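Local atomic coordinates of surface glycan binding protein B (Bacteroides ovatus, PDB entry 6E57), a protein that binds mixed-linkage beta-glucan, probably capturing it at the surface of a gut bacterium for the glucan-utilization system to which the protein belongs. Residues H318-D323 / H410-D415; H363-A368 / M379-N384; T369-G374 / A401-L406. All coordinates share one frame; numbering follows the deposited sequence.

How the interactions relate
Coming from the N terminus, the chain first lays down 318-323, whose partner 410-415 arrives near the C terminus; interaction 1 thus closes a long loop within which both other contacts are nested. Interaction 2 closes the short hairpin between 363-368 and 379-384. Interaction 3 starts inside that hairpin, at 369-374, and ends beyond it at 401-406, so interactions 2 and 3 cross. They share a three-stranded antiparallel sheet in which 364-369 lies between 379-380 and 405-409. His-363 and Lys-364 bond to Gly-411 and His-410, joining interactions 2 and 1, while Trp-322 meets Trp-372 where interactions 1 and 3 reach the glycan.

Interaction 1 (H318-D323 / H410-D415); sequences HYVSWD and HGYYVD. With BGC (beta-D-glucopyranose), chain E; PO4 (phosphate ion), chain K.
His-410 sets its imidazole beside Ser-321, Trp-322 and Asp-323, where an antiparallel strand pair runs out into the glycan-binding site. Ser-321 OG lies in the imidazole plane, 2.9 Å from His-410 ND1, and either may be the donor; the same oxygen accepts from Asp-323 N in an ST turn. His-410 CB approaches Trp-322 NE1 to 3.4 Å, the five-membered ring and the imidazole near parallel (12°) but slid apart. The backbone N of His-410 lies over one indole face. Over the other sits the chain E glucose, its C2 3.8 Å above the ring plane, and its O6 donates to Trp-322 O at 3.2 Å. An alanine in place of Trp-322 would probably cost this sugar its aromatic platform and open a gap beside His-410 CB.

Farther along, Tyr-319 turns its edge to the face of Tyr-413, planes 59° apart. Its CG stands anti to the backbone N (chi1 -174°), and the ring reaches past Gly-411 until OH lies over the imidazole face and donates to phosphate O3 at 2.7 Å. On the other side of the sheet, Val-320 CB rides over the Tyr-412 ring. Paired bonds between His-318 and Val-414 fasten the strands.

In the second shell, Tyr-362 OH bonds Trp-322 NE1, Glu-357 holds Tyr-413 OH and Val-408 O holds Tyr-412 OH. The phosphate is probably from the crystallisation liquor. With the Asp-323 carboxylate and, in this crystal, the phosphate both beside the His-410 imidazole, a protonated ring would probably be favoured.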
loop_
_atom_site.group_PDB
_atom_site.type_symbol
_atom_site.label_atom_id
_atom_site.label_comp_id
_atom_site.label_asym_id
_atom_site.label_seq_id
_atom_site.Cartn_x
_atom_site.Cartn_y
_atom_site.Cartn_z
ATOM N N HIS A 318 3.182 -17.217 32.674
ATOM C CA HIS A 318 2.158 -18.177 33.072
ATOM C C HIS A 318 1.900 -19.204 31.960
ATOM O O HIS A 318 1.366 -18.860 30.908
ATOM C CB HIS A 318 0.873 -17.432 33.439
ATOM C CG HIS A 318 -0.192 -18.331 33.961
ATOM N ND1 HIS A 318 -0.315 -18.619 35.304
ATOM C CD2 HIS A 318 -1.163 -19.021 33.326
ATOM C CE1 HIS A 318 -1.327 -19.442 35.479
ATOM N NE2 HIS A 318 -1.863 -19.704 34.280
ATOM N N TYR A 319 2.253 -20.470 32.223
ATOM C CA TYR A 319 2.097 -21.557 31.261
ATOM C C TYR A 319 0.611 -21.887 31.100
ATOM O O TYR A 319 -0.156 -21.790 32.062
ATOM C CB TYR A 319 2.870 -22.808 31.694
ATOM C CG TYR A 319 2.850 -23.916 30.670
ATOM C CD1 TYR A 319 3.458 -23.751 29.435
ATOM C CD2 TYR A 319 2.199 -25.115 30.912
ATOM C CE1 TYR A 319 3.435 -24.751 28.475
ATOM C CE2 TYR A 319 2.165 -26.126 29.962
ATOM C CZ TYR A 319 2.785 -25.943 28.737
ATOM O OH TYR A 319 2.761 -26.921 27.785
ATOM N N VAL A 320 0.235 -22.294 29.879
ATOM C CA VAL A 320 -1.134 -22.666 29.528
ATOM C C VAL A 320 -1.115 -24.039 28.848
ATOM O O VAL A 320 -0.419 -24.227 27.855
ATOM C CB VAL A 320 -1.777 -21.613 28.606
ATOM C CG1 VAL A 320 -3.187 -22.013 28.195
ATOM C CG2 VAL A 320 -1.771 -20.229 29.234
ATOM N N SER A 321 -1.897 -24.984 29.383
ATOM C CA SER A 321 -2.078 -26.290 28.758
ATOM C C SER A 321 -3.415 -26.904 29.178
ATOM O O SER A 321 -3.649 -27.165 30.346
ATOM C CB SER A 321 -0.951 -27.221 29.075
ATOM O OG SER A 321 -1.257 -28.536 28.636
ATOM N N TRP A 322 -4.258 -27.172 28.182
ATOM C CA TRP A 322 -5.563 -27.775 28.392
ATOM C C TRP A 322 -5.444 -29.289 28.638
ATOM O O TRP A 322 -6.454 -29.966 28.787
ATOM C CB TRP A 322 -6.500 -27.449 27.220
ATOM C CG TRP A 322 -5.917 -27.636 25.852
ATOM C CD1 TRP A 322 -4.946 -28.518 25.477
ATOM C CD2 TRP A 322 -6.313 -26.946 24.654
ATOM N NE1 TRP A 322 -4.694 -28.406 24.136
ATOM C CE2 TRP A 322 -5.517 -27.450 23.604
ATOM C CE3 TRP A 322 -7.249 -25.947 24.366
ATOM C CZ2 TRP A 322 -5.634 -26.988 22.294
ATOM C CZ3 TRP A 322 -7.363 -25.491 23.071
ATOM C CH2 TRP A 322 -6.566 -26.007 22.051
ATOM N N ASP A 323 -4.213 -29.813 28.672
ATOM C CA ASP A 323 -3.928 -31.190 29.100
ATOM C C ASP A 323 -4.046 -31.305 30.623
ATOM O O ASP A 323 -4.529 -32.315 31.134
ATOM C CB ASP A 323 -2.529 -31.642 28.670
ATOM C CG ASP A 323 -2.365 -31.821 27.171
ATOM O OD1 ASP A 323 -3.389 -32.043 26.488
ATOM O OD2 ASP A 323 -1.211 -31.745 26.698
ATOM N N HIS A 410 -2.410 -24.649 24.437
ATOM C CA HIS A 410 -1.331 -25.549 24.851
ATOM C C HIS A 410 0.030 -25.032 24.375
ATOM O O HIS A 410 0.152 -24.500 23.284
ATOM C CB HIS A 410 -1.589 -26.964 24.318
ATOM C CG HIS A 410 -0.490 -27.926 24.617
ATOM N ND1 HIS A 410 -0.372 -28.553 25.842
ATOM C CD2 HIS A 410 0.539 -28.367 23.864
ATOM C CE1 HIS A 410 0.685 -29.339 25.831
ATOM N NE2 HIS A 410 1.261 -29.243 24.628
ATOM N N GLY A 411 1.045 -25.211 25.224
ATOM C CA GLY A 411 2.451 -25.110 24.844
ATOM C C GLY A 411 2.932 -23.678 24.675
ATOM O O GLY A 411 3.808 -23.412 23.839
ATOM N N TYR A 412 2.380 -22.758 25.473
ATOM C CA TYR A 412 2.810 -21.363 25.450
ATOM C C TYR A 412 2.641 -20.738 26.837
ATOM O O TYR A 412 2.005 -21.314 27.720
ATOM C CB TYR A 412 2.039 -20.568 24.395
ATOM C CG TYR A 412 0.619 -20.221 24.767
ATOM C CD1 TYR A 412 -0.417 -21.106 24.520
ATOM C CD2 TYR A 412 0.306 -19.005 25.356
ATOM C CE1 TYR A 412 -1.726 -20.799 24.854
ATOM C CE2 TYR A 412 -0.998 -18.680 25.695
ATOM C CZ TYR A 412 -2.019 -19.580 25.440
ATOM O OH TYR A 412 -3.311 -19.279 25.762
ATOM N N TYR A 413 3.235 -19.552 26.997
ATOM C CA TYR A 413 3.152 -18.766 28.208
ATOM C C TYR A 413 2.526 -17.414 27.872
ATOM O O TYR A 413 2.788 -16.878 26.804
ATOM C CB TYR A 413 4.539 -18.513 28.800
ATOM C CG TYR A 413 5.294 -19.736 29.252
ATOM C CD1 TYR A 413 6.112 -20.435 28.376
ATOM C CD2 TYR A 413 5.233 -20.168 30.567
ATOM C CE1 TYR A 413 6.826 -21.550 28.788
ATOM C CE2 TYR A 413 5.945 -21.277 30.995
ATOM C CZ TYR A 413 6.744 -21.971 30.104
ATOM O OH TYR A 413 7.443 -23.066 30.522
ATOM N N VAL A 414 1.720 -16.881 28.797
ATOM C CA VAL A 414 1.259 -15.501 28.739
ATOM C C VAL A 414 2.232 -14.655 29.569
ATOM O O VAL A 414 2.429 -14.929 30.753
ATOM C CB VAL A 414 -0.187 -15.371 29.250
ATOM C CG1 VAL A 414 -0.594 -13.918 29.432
ATOM C CG2 VAL A 414 -1.167 -16.101 28.344
ATOM N N ASP A 415 2.836 -13.646 28.931
ATOM C CA ASP A 415 3.904 -12.837 29.534
ATOM C C ASP A 415 3.418 -11.413 29.847
ATOM O O ASP A 415 3.925 -10.787 30.779
ATOM C CB ASP A 415 5.138 -12.788 28.628
ATOM C CG ASP A 415 5.807 -14.135 28.405
ATOM O OD1 ASP A 415 5.895 -14.913 29.379
ATOM O OD2 ASP A 415 6.243 -14.393 27.255
HETATM C C2 BGC E . -9.159 -29.166 23.215
HETATM C C3 BGC E . -8.456 -30.335 22.542
HETATM C C4 BGC E . -7.444 -30.964 23.485
HETATM C C5 BGC E . -8.151 -31.344 24.784
HETATM C C6 BGC E . -7.213 -32.026 25.770
HETATM C C1 BGC E . -9.722 -29.574 24.576
HETATM O O2 BGC E . -10.215 -28.702 22.363
HETATM O O3 BGC E . -7.785 -29.875 21.375
HETATM O O4 BGC E . -6.842 -32.098 22.847
HETATM O O5 BGC E . -8.708 -30.168 25.386
HETATM O O6 BGC E . -7.901 -32.209 27.014
HETATM P P PO4 K . 1.677 -30.500 29.605
HETATM O O1 PO4 K . 1.429 -31.639 28.643
HETATM O O2 PO4 K . 0.470 -30.320 30.494
HETATM O O3 PO4 K . 1.922 -29.222 28.837
HETATM O O4 PO4 K . 2.890 -30.826 30.448
#

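Interaction 2 (H363-A368 / M379-N384). With EDO (1,2-ethanediol), chain I.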
loop_
_atom_site.group_PDB
_atom_site.type_symbol
_atom_site.label_atom_id
_atom_site.label_comp_id
_atom_site.label_asym_id
_atom_site.label_seq_id
_atom_site.Cartn_x
_atom_site.Cartn_y
_atom_site.Cartn_z
ATOM N N HIS A 363 2.034 -25.641 19.512
ATOM C CA HIS A 363 1.639 -24.388 20.164
ATOM C C HIS A 363 0.341 -23.847 19.546
ATOM O O HIS A 363 0.330 -23.421 18.383
ATOM C CB HIS A 363 2.774 -23.358 20.083
ATOM C CG HIS A 363 4.135 -23.961 20.145
ATOM N ND1 HIS A 363 4.747 -24.279 21.336
ATOM C CD2 HIS A 363 4.997 -24.316 19.169
ATOM C CE1 HIS A 363 5.929 -24.803 21.092
ATOM N NE2 HIS A 363 6.108 -24.835 19.774
ATOM N N LYS A 364 -0.736 -23.858 20.346
ATOM C CA LYS A 364 -2.033 -23.302 19.974
ATOM C C LYS A 364 -2.570 -22.440 21.124
ATOM O O LYS A 364 -2.477 -22.839 22.284
ATOM C CB LYS A 364 -3.029 -24.422 19.661
ATOM C CG LYS A 364 -2.847 -25.098 18.311
ATOM C CD LYS A 364 -4.095 -25.806 17.825
ATOM C CE LYS A 364 -3.941 -26.421 16.449
ATOM N NZ LYS A 364 -2.994 -27.563 16.451
ATOM N N MET A 365 -3.140 -21.275 20.783
ATOM C CA MET A 365 -3.800 -20.391 21.751
ATOM C C MET A 365 -5.133 -19.892 21.180
ATOM O O MET A 365 -5.340 -19.882 19.966
ATOM C CB MET A 365 -2.922 -19.185 22.105
ATOM C CG MET A 365 -2.854 -18.128 21.014
ATOM S SD MET A 365 -1.848 -16.692 21.479
ATOM C CE MET A 365 -2.825 -16.011 22.819
ATOM N N GLN A 366 -6.024 -19.474 22.085
ATOM C CA GLN A 366 -7.279 -18.807 21.738
ATOM C C GLN A 366 -7.707 -17.915 22.911
ATOM O O GLN A 366 -7.613 -18.318 24.070
ATOM C CB GLN A 366 -8.369 -19.831 21.402
ATOM C CG GLN A 366 -9.638 -19.207 20.827
ATOM C CD GLN A 366 -10.764 -20.193 20.612
ATOM O OE1 GLN A 366 -10.909 -21.171 21.338
ATOM N NE2 GLN A 366 -11.590 -19.925 19.613
ATOM N N LEU A 367 -8.156 -16.697 22.594
ATOM C CA LEU A 367 -8.797 -15.818 23.568
ATOM C C LEU A 367 -10.272 -16.216 23.664
ATOM O O LEU A 367 -10.932 -16.376 22.642
ATOM C CB LEU A 367 -8.651 -14.357 23.131
ATOM C CG LEU A 367 -7.346 -13.675 23.530
ATOM C CD1 LEU A 367 -6.149 -14.378 22.917
ATOM C CD2 LEU A 367 -7.368 -12.206 23.131
ATOM N N ALA A 368 -10.768 -16.376 24.894
ATOM C CA ALA A 368 -12.109 -16.885 25.120
ATOM C C ALA A 368 -12.698 -16.300 26.404
ATOM O O ALA A 368 -12.005 -15.648 27.186
ATOM C CB ALA A 368 -12.077 -18.391 25.180
ATOM N N MET A 379 -5.489 -20.080 17.172
ATOM C CA MET A 379 -4.304 -19.813 16.359
ATOM C C MET A 379 -3.199 -20.822 16.682
ATOM O O MET A 379 -2.890 -21.050 17.841
ATOM C CB MET A 379 -3.751 -18.407 16.599
ATOM C CG MET A 379 -2.449 -18.162 15.855
ATOM S SD MET A 379 -1.710 -16.562 16.219
ATOM C CE MET A 379 -1.096 -16.837 17.879
ATOM N N GLU A 380 -2.597 -21.374 15.623
ATOM C CA GLU A 380 -1.414 -22.225 15.689
ATOM C C GLU A 380 -0.187 -21.374 15.336
ATOM O O GLU A 380 -0.240 -20.568 14.405
ATOM C CB GLU A 380 -1.574 -23.407 14.729
ATOM C CG GLU A 380 -0.595 -24.540 14.981
ATOM C CD GLU A 380 -0.902 -25.832 14.239
ATOM O OE1 GLU A 380 -1.772 -25.812 13.336
ATOM O OE2 GLU A 380 -0.271 -26.864 14.570
ATOM N N PHE A 381 0.907 -21.551 16.085
ATOM C CA PHE A 381 2.121 -20.754 15.891
ATOM C C PHE A 381 3.361 -21.575 16.261
ATOM O O PHE A 381 3.242 -22.653 16.849
ATOM C CB PHE A 381 2.039 -19.460 16.705
ATOM C CG PHE A 381 1.795 -19.648 18.180
ATOM C CD1 PHE A 381 0.520 -19.898 18.661
ATOM C CD2 PHE A 381 2.838 -19.563 19.091
ATOM C CE1 PHE A 381 0.292 -20.060 20.019
ATOM C CE2 PHE A 381 2.609 -19.724 20.450
ATOM C CZ PHE A 381 1.336 -19.970 20.910
ATOM N N THR A 382 4.540 -21.062 15.876
ATOM C CA THR A 382 5.833 -21.692 16.197
ATOM C C THR A 382 6.775 -20.721 16.927
ATOM O O THR A 382 7.730 -21.174 17.555
ATOM C CB THR A 382 6.533 -22.239 14.945
ATOM O OG1 THR A 382 6.720 -21.168 14.021
ATOM C CG2 THR A 382 5.773 -23.365 14.280
ATOM N N GLU A 383 6.519 -19.407 16.836
ATOM C CA GLU A 383 7.408 -18.379 17.390
ATOM C C GLU A 383 6.636 -17.518 18.394
ATOM O O GLU A 383 5.404 -17.499 18.384
ATOM C CB GLU A 383 7.968 -17.473 16.289
ATOM C CG GLU A 383 8.543 -18.212 15.089
ATOM C CD GLU A 383 9.905 -18.856 15.292
ATOM O OE1 GLU A 383 10.545 -19.209 14.272
ATOM O OE2 GLU A 383 10.326 -19.007 16.463
ATOM N N ASN A 384 7.390 -16.803 19.242
ATOM C CA ASN A 384 6.861 -15.793 20.154
ATOM C C ASN A 384 6.200 -14.675 19.346
ATOM O O ASN A 384 6.584 -14.430 18.205
ATOM C CB ASN A 384 7.952 -15.152 21.014
ATOM C CG ASN A 384 8.679 -16.136 21.902
ATOM O OD1 ASN A 384 8.277 -17.290 22.021
ATOM N ND2 ASN A 384 9.757 -15.685 22.519
HETATM C C1 EDO I . -14.654 -22.135 18.536
HETATM O O1 EDO I . -14.198 -21.022 17.753
HETATM C C2 EDO I . -14.756 -21.734 20.007
HETATM O O2 EDO I . -16.070 -21.237 20.309
HETATM O O HOH W 1 2.383 -25.316 16.762
#
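Lys-364 with Glu-380 and Met-365 with Met-379 pair in an antiparallel beta hairpin built on strands 364-369 and 379-380, and His-363 and Phe-381 face each other next to them. Among the backbone bonds, Met-365 and Met-379 form a hydrogen-bonded pair, with Met-379 N to Met-365 O at 2.8 Å and nearly straight (172°), and Phe-381 N reaches His-363 O at 3.0 Å. Opposite charges meet on the face that carries Lys-364 and Glu-380: the lysine bends at its last torsion (chi4 68°), bringing NZ 3.4 Å from Glu-380 OE2 in a salt bridge.

Apolar contacts gather round Phe-381. His-363 CB stands over one face of its ring, 3.8 Å from the centroid, while Met-365 CG meets Phe-381 CE1 at 3.8 Å. Met-365 SD approaches this ring obliquely, a Met-aromatic contact, and touches Met-379 CE at 3.7 Å, the two methionines lying side by side and pointing the same way. Tyr-354 of strand 349-356 meets Phe-381 edge-to-face and also packs on both methionines. His-363 ND1 hydrogen-bonds to Gly-411 O. At the open end of the hairpin one water accepts from His-363 N and donates to Phe-381 O, at 2.8 Å from each atom.

Interaction 3 (T369-G374 / A401-L406); sequences TGYWTG and AEAGFL. With BGC (beta-D-glucopyranose), chain B; BGC (beta-D-glucopyranose), chain C; BGC (beta-D-glucopyranose), chain D; BGC (beta-D-glucopyranose), chain F.
A type I beta turn, Thr-369 to Trp-372, carries two aromatic residues of the glycan pocket and is fastened to the loop that leads into strand 405-409. Glu-402 is the main clasp. Its OE1 accepts two bonds: from Thr-369 OG1 at 2.8 Å through the anti lone pair, and from Thr-373 OG1 at 2.7 Å through the syn one. Thr-369 OG1 in turn accepts from Tyr-371 N, closing an ST turn, and from Thr-373 N, so three bonds hold the hydroxyl, one donated and two accepted. It reaches them because it stands between the backbone N and the carbonyl carbon (chi1 69°). Gly-370 N points between Glu-402 O and Gly-404 O, with a weak bond to each.

The Tyr-371 ring is sandwiched between protein and sugar. Glu-402 CA lies over its centre, 3.6 Å from the centroid in a CH-pi contact, and the aliphatic CB and CG of the glutamate run beneath the same face; its carboxylate is turned only 11° from the ring plane. The opposite face receives C5 of the chain D glucose, and Ala-403 CB touches Tyr-371 CE1 at 3.7 Å. Trp-372 offers one face to two sugars, C4 of the chain B glucose and C1 of the chain F glucose, both toward the rim. Leu-406 CD1 approaches the indole obliquely, 3.6 Å from Trp-372 NE1. The backbone also binds glycan: Tyr-371 O accepts from O2 of the chain B glucose.

Helix 393-401 ends just before Glu-402, while the other side of the contact merges with the sheet, where Leu-406 bonds to Ala-368 of strand 364-369 and Phe-405 stacks on Phe-341 of helix 338-343.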
loop_
_atom_site.group_PDB
_atom_site.type_symbol
_atom_site.label_atom_id
_atom_site.label_comp_id
_atom_site.label_asym_id
_atom_site.label_seq_id
_atom_site.Cartn_x
_atom_site.Cartn_y
_atom_site.Cartn_z
ATOM N N THR A 369 -13.993 -16.568 26.598
ATOM C CA THR A 369 -14.703 -16.241 27.820
ATOM C C THR A 369 -14.441 -17.341 28.853
ATOM O O THR A 369 -13.765 -18.333 28.555
ATOM C CB THR A 369 -16.208 -16.103 27.568
ATOM O OG1 THR A 369 -16.708 -17.407 27.275
ATOM C CG2 THR A 369 -16.537 -15.149 26.440
ATOM N N GLY A 370 -15.009 -17.163 30.053
ATOM C CA GLY A 370 -14.952 -18.148 31.131
ATOM C C GLY A 370 -15.673 -19.440 30.782
ATOM O O GLY A 370 -15.400 -20.469 31.388
ATOM N N TYR A 371 -16.599 -19.374 29.811
ATOM C CA TYR A 371 -17.361 -20.534 29.301
ATOM C C TYR A 371 -16.638 -21.175 28.103
ATOM O O TYR A 371 -17.170 -22.098 27.482
ATOM C CB TYR A 371 -18.775 -20.115 28.876
ATOM C CG TYR A 371 -19.717 -19.677 29.975
ATOM C CD1 TYR A 371 -19.275 -19.382 31.258
ATOM C CD2 TYR A 371 -21.069 -19.510 29.711
ATOM C CE1 TYR A 371 -20.147 -18.968 32.251
ATOM C CE2 TYR A 371 -21.953 -19.089 30.691
ATOM C CZ TYR A 371 -21.492 -18.819 31.967
ATOM O OH TYR A 371 -22.352 -18.404 32.944
ATOM N N TRP A 372 -15.442 -20.663 27.777
ATOM C CA TRP A 372 -14.573 -21.144 26.688
ATOM C C TRP A 372 -15.164 -20.808 25.313
ATOM O O TRP A 372 -14.809 -21.434 24.320
ATOM C CB TRP A 372 -14.277 -22.645 26.822
ATOM C CG TRP A 372 -13.376 -22.985 27.968
ATOM C CD1 TRP A 372 -13.590 -22.724 29.291
ATOM C CD2 TRP A 372 -12.115 -23.668 27.897
ATOM N NE1 TRP A 372 -12.550 -23.195 30.044
ATOM C CE2 TRP A 372 -11.631 -23.781 29.218
ATOM C CE3 TRP A 372 -11.350 -24.197 26.854
ATOM C CZ2 TRP A 372 -10.418 -24.397 29.516
ATOM C CZ3 TRP A 372 -10.152 -24.809 27.150
ATOM C CH2 TRP A 372 -9.689 -24.899 28.464
ATOM N N THR A 373 -16.034 -19.795 25.258
ATOM C CA THR A 373 -16.523 -19.257 23.999
ATOM C C THR A 373 -15.426 -18.379 23.390
ATOM O O THR A 373 -14.986 -17.422 24.017
ATOM C CB THR A 373 -17.815 -18.455 24.194
ATOM O OG1 THR A 373 -18.716 -19.258 24.956
ATOM C CG2 THR A 373 -18.461 -18.051 22.886
ATOM N N GLY A 374 -14.997 -18.721 22.173
ATOM C CA GLY A 374 -13.940 -18.002 21.473
ATOM C C GLY A 374 -14.352 -16.583 21.118
ATOM O O GLY A 374 -15.430 -16.359 20.562
ATOM N N ALA A 401 -21.155 -11.804 30.936
ATOM C CA ALA A 401 -22.203 -12.828 30.924
ATOM C C ALA A 401 -21.617 -14.231 31.148
ATOM O O ALA A 401 -22.309 -15.095 31.686
ATOM C CB ALA A 401 -22.960 -12.761 29.621
ATOM N N GLU A 402 -20.361 -14.452 30.726
ATOM C CA GLU A 402 -19.752 -15.789 30.684
ATOM C C GLU A 402 -18.458 -15.837 31.515
ATOM O O GLU A 402 -17.443 -16.368 31.069
ATOM C CB GLU A 402 -19.486 -16.194 29.231
ATOM C CG GLU A 402 -20.744 -16.275 28.380
ATOM C CD GLU A 402 -20.580 -16.943 27.023
ATOM O OE1 GLU A 402 -19.470 -17.431 26.730
ATOM O OE2 GLU A 402 -21.569 -16.978 26.259
ATOM N N ALA A 403 -18.507 -15.272 32.725
ATOM C CA ALA A 403 -17.544 -15.550 33.797
ATOM C C ALA A 403 -16.117 -15.093 33.446
ATOM O O ALA A 403 -15.146 -15.687 33.910
ATOM C CB ALA A 403 -17.581 -17.023 34.129
ATOM N N GLY A 404 -15.994 -14.024 32.654
ATOM C CA GLY A 404 -14.722 -13.323 32.482
ATOM C C GLY A 404 -13.928 -13.789 31.271
ATOM O O GLY A 404 -14.464 -14.380 30.338
ATOM N N PHE A 405 -12.625 -13.502 31.310
ATOM C CA PHE A 405 -11.706 -13.676 30.197
ATOM C C PHE A 405 -10.769 -14.852 30.491
ATOM O O PHE A 405 -10.316 -15.014 31.622
ATOM C CB PHE A 405 -10.928 -12.375 29.989
ATOM C CG PHE A 405 -9.798 -12.445 28.996
ATOM C CD1 PHE A 405 -10.043 -12.347 27.634
ATOM C CD2 PHE A 405 -8.488 -12.581 29.427
ATOM C CE1 PHE A 405 -8.998 -12.396 26.724
ATOM C CE2 PHE A 405 -7.444 -12.638 28.515
ATOM C CZ PHE A 405 -7.701 -12.545 27.165
ATOM N N LEU A 406 -10.491 -15.659 29.460
ATOM C CA LEU A 406 -9.489 -16.722 29.525
ATOM C C LEU A 406 -8.583 -16.650 28.289
ATOM O O LEU A 406 -9.032 -16.311 27.199
ATOM C CB LEU A 406 -10.180 -18.090 29.577
ATOM C CG LEU A 406 -10.932 -18.445 30.859
ATOM C CD1 LEU A 406 -11.511 -19.842 30.750
ATOM C CD2 LEU A 406 -10.040 -18.354 32.080
HETATM C C2 BGC B . -16.841 -25.073 28.882
HETATM C C3 BGC B . -16.080 -26.327 28.494
HETATM C C4 BGC B . -14.811 -26.420 29.324
HETATM C C5 BGC B . -15.176 -26.388 30.805
HETATM C C6 BGC B . -13.943 -26.483 31.689
HETATM C C1 BGC B . -17.103 -25.066 30.391
HETATM O O2 BGC B . -18.059 -25.013 28.128
HETATM O O3 BGC B . -15.782 -26.284 27.099
HETATM O O4 BGC B . -14.150 -27.659 29.070
HETATM O O5 BGC B . -15.879 -25.188 31.114
HETATM O O6 BGC B . -14.331 -26.357 33.059
HETATM C C2 BGC C . -24.939 -20.856 34.095
HETATM C C3 BGC C . -23.926 -21.967 33.905
HETATM C C4 BGC C . -22.552 -21.544 34.397
HETATM C C5 BGC C . -22.589 -20.894 35.781
HETATM C C6 BGC C . -21.267 -20.190 36.072
HETATM C C1 BGC C . -24.922 -20.327 35.523
HETATM O O1 BGC C . -25.775 -19.181 35.611
HETATM O O2 BGC C . -26.232 -21.373 33.785
HETATM O O3 BGC C . -23.828 -22.308 32.520
HETATM O O4 BGC C . -21.714 -22.704 34.448
HETATM O O5 BGC C . -23.613 -19.906 35.885
HETATM O O6 BGC C . -20.759 -20.590 37.349
HETATM C C2 BGC D . -19.445 -23.366 34.065
HETATM C C3 BGC D . -18.307 -23.431 33.064
HETATM C C4 BGC D . -18.778 -24.012 31.742
HETATM C C5 BGC D . -20.046 -23.325 31.252
HETATM C C6 BGC D . -20.503 -23.957 29.943
HETATM C C1 BGC D . -20.677 -22.709 33.453
HETATM O O2 BGC D . -19.004 -22.638 35.217
HETATM O O3 BGC D . -17.269 -24.260 33.585
HETATM O O4 BGC D . -17.761 -23.839 30.745
HETATM O O5 BGC D . -21.054 -23.413 32.264
HETATM O O6 BGC D . -21.837 -23.563 29.637
HETATM C C2 BGC F . -12.079 -28.658 28.464
HETATM C C3 BGC F . -10.918 -28.659 27.482
HETATM C C4 BGC F . -11.420 -28.702 26.047
HETATM C C5 BGC F . -12.532 -27.670 25.824
HETATM C C6 BGC F . -13.196 -27.787 24.463
HETATM C C1 BGC F . -13.089 -27.577 28.115
HETATM O O2 BGC F . -11.596 -28.449 29.792
HETATM O O3 BGC F . -10.092 -29.798 27.723
HETATM O O4 BGC F . -10.306 -28.414 25.189
HETATM O O5 BGC F . -13.568 -27.792 26.795
HETATM O O6 BGC F . -13.845 -26.544 24.194
#